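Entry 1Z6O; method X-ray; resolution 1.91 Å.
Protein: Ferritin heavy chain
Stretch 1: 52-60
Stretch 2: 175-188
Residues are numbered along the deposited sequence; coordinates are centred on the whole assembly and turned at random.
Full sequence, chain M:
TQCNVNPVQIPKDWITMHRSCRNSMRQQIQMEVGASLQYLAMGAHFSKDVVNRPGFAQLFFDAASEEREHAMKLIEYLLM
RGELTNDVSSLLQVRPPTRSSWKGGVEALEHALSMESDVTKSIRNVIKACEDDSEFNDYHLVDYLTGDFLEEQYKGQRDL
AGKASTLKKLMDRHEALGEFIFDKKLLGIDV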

# COMPACT_ATOMS: atom_id res chain seq x y z
N ASN M 52 -46.96 15.56 -13.05
CA ASN M 52 -45.73 14.79 -13.21
C ASN M 52 -44.47 15.55 -13.63
O ASN M 52 -43.86 15.25 -14.66
N ARG M 53 -44.06 16.53 -12.82
CA ARG M 53 -42.84 17.29 -13.08
C ARG M 53 -41.99 17.12 -11.82
O ARG M 53 -41.94 18.01 -10.96
N PRO M 54 -41.33 15.96 -11.68
CA PRO M 54 -40.50 15.69 -10.50
C PRO M 54 -39.36 16.68 -10.27
O PRO M 54 -38.94 16.88 -9.12
N GLY M 55 -38.85 17.27 -11.34
CA GLY M 55 -37.78 18.25 -11.20
C GLY M 55 -38.32 19.48 -10.48
O GLY M 55 -37.69 19.99 -9.54
N PHE M 56 -39.47 19.97 -10.92
CA PHE M 56 -40.09 21.13 -10.26
C PHE M 56 -40.52 20.77 -8.84
O PHE M 56 -40.37 21.57 -7.93
N ALA M 57 -41.05 19.56 -8.65
CA ALA M 57 -41.47 19.16 -7.31
C ALA M 57 -40.29 19.23 -6.34
O ALA M 57 -40.41 19.79 -5.25
N GLN M 58 -39.16 18.66 -6.74
CA GLN M 58 -37.97 18.65 -5.88
C GLN M 58 -37.46 20.07 -5.64
O GLN M 58 -37.03 20.41 -4.53
N LEU M 59 -37.48 20.90 -6.69
CA LEU M 59 -37.03 22.29 -6.57
C LEU M 59 -37.83 23.00 -5.47
O LEU M 59 -37.27 23.69 -4.63
N PHE M 60 -39.15 22.82 -5.48
CA PHE M 60 -39.98 23.50 -4.50
C PHE M 60 -39.99 22.88 -3.12
O PHE M 60 -40.13 23.59 -2.13
N GLU M 175 -44.75 24.02 -25.41
CA GLU M 175 -45.17 23.92 -24.02
C GLU M 175 -44.88 22.56 -23.37
O GLU M 175 -44.30 22.50 -22.29
N ALA M 176 -45.26 21.47 -24.02
CA ALA M 176 -45.07 20.15 -23.42
C ALA M 176 -43.64 19.64 -23.46
O ALA M 176 -43.11 19.21 -22.43
N LEU M 177 -43.02 19.66 -24.63
CA LEU M 177 -41.66 19.15 -24.73
C LEU M 177 -40.68 20.08 -24.04
O LEU M 177 -39.72 19.63 -23.41
N GLY M 178 -40.91 21.38 -24.16
CA GLY M 178 -40.02 22.34 -23.52
C GLY M 178 -40.01 22.16 -22.01
O GLY M 178 -38.95 22.11 -21.38
N GLU M 179 -41.20 22.06 -21.41
CA GLU M 179 -41.26 21.89 -19.96
C GLU M 179 -40.72 20.52 -19.54
O GLU M 179 -40.07 20.39 -18.50
N PHE M 180 -40.97 19.49 -20.34
CA PHE M 180 -40.48 18.16 -20.02
C PHE M 180 -38.94 18.16 -19.93
O PHE M 180 -38.37 17.65 -18.96
N ILE M 181 -38.29 18.72 -20.94
CA ILE M 181 -36.83 18.76 -20.96
C ILE M 181 -36.28 19.63 -19.82
O ILE M 181 -35.34 19.24 -19.12
N PHE M 182 -36.88 20.80 -19.63
CA PHE M 182 -36.45 21.72 -18.58
C PHE M 182 -36.57 21.04 -17.21
O PHE M 182 -35.68 21.16 -16.35
N ASP M 183 -37.67 20.32 -17.01
CA ASP M 183 -37.93 19.61 -15.75
C ASP M 183 -36.84 18.57 -15.48
O ASP M 183 -36.36 18.46 -14.35
N LYS M 184 -36.44 17.82 -16.50
CA LYS M 184 -35.41 16.81 -16.28
C LYS M 184 -34.05 17.48 -16.02
O LYS M 184 -33.24 16.96 -15.25
N LYS M 185 -33.81 18.62 -16.65
CA LYS M 185 -32.56 19.35 -16.41
C LYS M 185 -32.51 19.78 -14.92
O LYS M 185 -31.43 19.84 -14.33
N LEU M 186 -33.66 20.08 -14.32
CA LEU M 186 -33.66 20.45 -12.90
C LEU M 186 -33.16 19.27 -12.06
O LEU M 186 -32.64 19.46 -10.97
N LEU M 187 -33.34 18.06 -12.57
CA LEU M 187 -32.88 16.86 -11.86
C LEU M 187 -31.45 16.49 -12.27
O LEU M 187 -30.92 15.49 -11.82
N GLY M 188 -30.85 17.30 -13.14
CA GLY M 188 -29.49 17.00 -13.58
C GLY M 188 -29.47 15.94 -14.67
O GLY M 188 -28.44 15.31 -14.91

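The short segment 52-60 of the ferritin heavy chain enters a helix at Pro54, and the first turn of that helix is laid against the helix of the second stretch, the two axes approaching to 7.5 Å at an angle of 45°. At the start of the segment, Asn52 (chi1 t) makes no direct contact with the second stretch, but its backbone is linked to it by a water that donates to Asn52 O (2.8 Å) and accepts from Lys184 NZ (2.8 Å).

Arg53, at the N-cap position, is the residue of the first stretch most extensively covered by the second. Its CA-to-CB bond points sideways, and the m, m, t course of chi1 to chi3 carries the guanidinium along the second helix, with Glu179 C and Phe180 CA over one of its faces. Arg53 NE forms a nearly linear salt-bridge hydrogen bond with Glu179 OE1 at 2.7 Å; Glu179, with chi1 and chi2 both t, points toward the first stretch. A second water reinforces this pair, accepting from Arg53 NH2 at 2.8 Å and donating weakly to Glu179 OE1 at 3.1 Å. Arg53 NH1 lies at the edge of the Phe180 ring, 3.9 Å from Phe180 CD1, and is hydrogen-bonded elsewhere in the structure.

Pro54 has no amide hydrogen to offer, but its ring covers the flank of the contact, with Pro54 CG 4.0 Å from Leu187 CD1 and Pro54 CD 3.2 Å from Asp183 OD2. The next two residues present free first-turn amides to the carboxylate of Asp183 (chi1 t). Phe56 N donates to Asp183 OD1 at 2.9 Å, whereas Gly55 N makes only weak bonds, to Asp183 OD1 at 2.8 Å and Asp183 OD2 at 3.4 Å. On its own helix, Asp183 OD2 also receives a salt-bridge hydrogen bond from Lys184 NZ at 2.8 Å, so one carboxylate ties together the helix start and a neighbouring lysine. Gly55 is where the backbones come closest, its CA 4.8 Å from Asp183 CA. A CB here would point toward the second stretch and fall 2.0 Å from Asp183 O; without one, Gly55 CA can instead make a CH contact to Asp183 O at 3.5 Å.

Phe56 (chi1 m) starts sideways, yet its ring ends as a knob among Glu179, Phe182, Asp183 and Leu186. Leu186, with chi1 m and chi2 t, points toward the first stretch and sets its CD1 over the ring face, 3.8 Å from the centroid of the Phe56 ring. The Phe56 and Phe182 rings are near parallel but slid apart and barely overlap, touching through Phe56 CZ and Phe182 CD2 at 3.6 Å.

Beyond this point the contact thins. Ala57 and Phe60 do not touch the second stretch. Gln58 (chi1 and chi2 t) points toward it from an exposed position, its OE1 reaching 3.8 Å from Leu187 CD2, while Leu59 (t, p) brings its CD2 to 4.4 Å from Leu186 CD1.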

# COMPACT_ATOMS: atom_id res chain seq x y z
CB ASN M 52 -46.01 13.65 -14.22
CG ASN M 52 -44.99 12.53 -14.12
OD1 ASN M 52 -44.68 12.07 -13.02
ND2 ASN M 52 -44.48 12.07 -15.27
CB ARG M 53 -43.19 18.77 -13.32
CG ARG M 53 -44.02 19.00 -14.59
CD ARG M 53 -43.23 18.62 -15.84
NE ARG M 53 -43.95 18.93 -17.08
CZ ARG M 53 -44.18 18.05 -18.06
NH1 ARG M 53 -43.76 16.79 -17.93
NH2 ARG M 53 -44.82 18.42 -19.16
CB PRO M 54 -40.01 14.25 -10.73
CG PRO M 54 -39.97 14.15 -12.26
CD PRO M 54 -41.26 14.85 -12.65
CB PHE M 56 -41.33 21.61 -11.03
CG PHE M 56 -40.99 22.49 -12.20
CD1 PHE M 56 -40.89 21.97 -13.49
CD2 PHE M 56 -40.76 23.85 -12.01
CE1 PHE M 56 -40.57 22.80 -14.58
CE2 PHE M 56 -40.43 24.69 -13.09
CZ PHE M 56 -40.34 24.16 -14.37
CB ALA M 57 -42.05 17.73 -7.33
CB GLN M 58 -36.87 17.80 -6.53
CG GLN M 58 -35.60 17.65 -5.70
CD GLN M 58 -34.45 17.03 -6.51
OE1 GLN M 58 -33.77 17.71 -7.28
NE2 GLN M 58 -34.26 15.72 -6.36
CB LEU M 59 -37.25 23.04 -7.89
CG LEU M 59 -36.89 24.54 -7.91
CD1 LEU M 59 -35.37 24.69 -7.87
CD2 LEU M 59 -37.44 25.20 -9.19
CB PHE M 60 -41.39 23.70 -5.08
CG PHE M 60 -41.41 24.61 -6.29
CD1 PHE M 60 -40.78 25.85 -6.25
CD2 PHE M 60 -42.04 24.22 -7.47
CE1 PHE M 60 -40.76 26.70 -7.37
CE2 PHE M 60 -42.03 25.06 -8.60
CZ PHE M 60 -41.39 26.30 -8.54
CB GLU M 175 -46.66 24.25 -23.93
CG GLU M 175 -47.28 23.99 -22.57
CD GLU M 175 -48.78 24.28 -22.57
OE1 GLU M 175 -49.51 23.65 -21.78
OE2 GLU M 175 -49.21 25.16 -23.35
CB ALA M 176 -46.01 19.13 -24.09
CB LEU M 177 -41.27 18.94 -26.20
CG LEU M 177 -39.89 18.34 -26.44
CD1 LEU M 177 -39.71 17.03 -25.64
CD2 LEU M 177 -39.73 18.09 -27.94
CB GLU M 179 -42.69 22.06 -19.45
CG GLU M 179 -42.77 22.29 -17.94
CD GLU M 179 -44.20 22.49 -17.44
OE1 GLU M 179 -44.85 21.48 -17.09
OE2 GLU M 179 -44.67 23.65 -17.42
CB PHE M 180 -40.91 17.14 -21.08
CG PHE M 180 -40.37 15.76 -20.85
CD1 PHE M 180 -41.05 14.86 -20.02
CD2 PHE M 180 -39.18 15.35 -21.44
CE1 PHE M 180 -40.54 13.57 -19.79
CE2 PHE M 180 -38.65 14.06 -21.22
CZ PHE M 180 -39.34 13.17 -20.39
CB ILE M 181 -36.31 19.31 -22.31
CG1 ILE M 181 -36.62 18.28 -23.42
CG2 ILE M 181 -34.80 19.59 -22.25
CD1 ILE M 181 -36.38 18.82 -24.83
CB PHE M 182 -37.33 22.97 -18.63
CG PHE M 182 -36.86 24.09 -17.72
CD1 PHE M 182 -35.98 25.06 -18.19
CD2 PHE M 182 -37.31 24.16 -16.40
CE1 PHE M 182 -35.55 26.11 -17.35
CE2 PHE M 182 -36.88 25.20 -15.55
CZ PHE M 182 -36.01 26.17 -16.03
CB ASP M 183 -39.30 18.91 -15.82
CG ASP M 183 -39.63 18.13 -14.55
OD1 ASP M 183 -39.87 18.77 -13.51
OD2 ASP M 183 -39.64 16.87 -14.59
CB LYS M 184 -35.34 15.83 -17.46
CG LYS M 184 -36.68 15.11 -17.69
CD LYS M 184 -37.24 14.54 -16.39
CE LYS M 184 -38.69 14.08 -16.53
NZ LYS M 184 -39.62 15.22 -16.83
CB LYS M 185 -32.47 20.61 -17.27
CG LYS M 185 -32.33 20.36 -18.76
CD LYS M 185 -30.93 19.99 -19.12
CE LYS M 185 -30.73 19.97 -20.63
NZ LYS M 185 -29.28 19.76 -20.93
CB LEU M 186 -35.06 20.85 -12.42
CG LEU M 186 -35.61 22.17 -12.99
CD1 LEU M 186 -37.07 22.35 -12.56
CD2 LEU M 186 -34.75 23.35 -12.50
CB LEU M 187 -33.79 15.66 -12.18
CG LEU M 187 -35.23 15.74 -11.71
CD1 LEU M 187 -36.02 14.57 -12.30
CD2 LEU M 187 -35.28 15.70 -10.18
O HOH W 1 -42.16 14.09 -16.53
O HOH W 2 -46.31 20.73 -19.77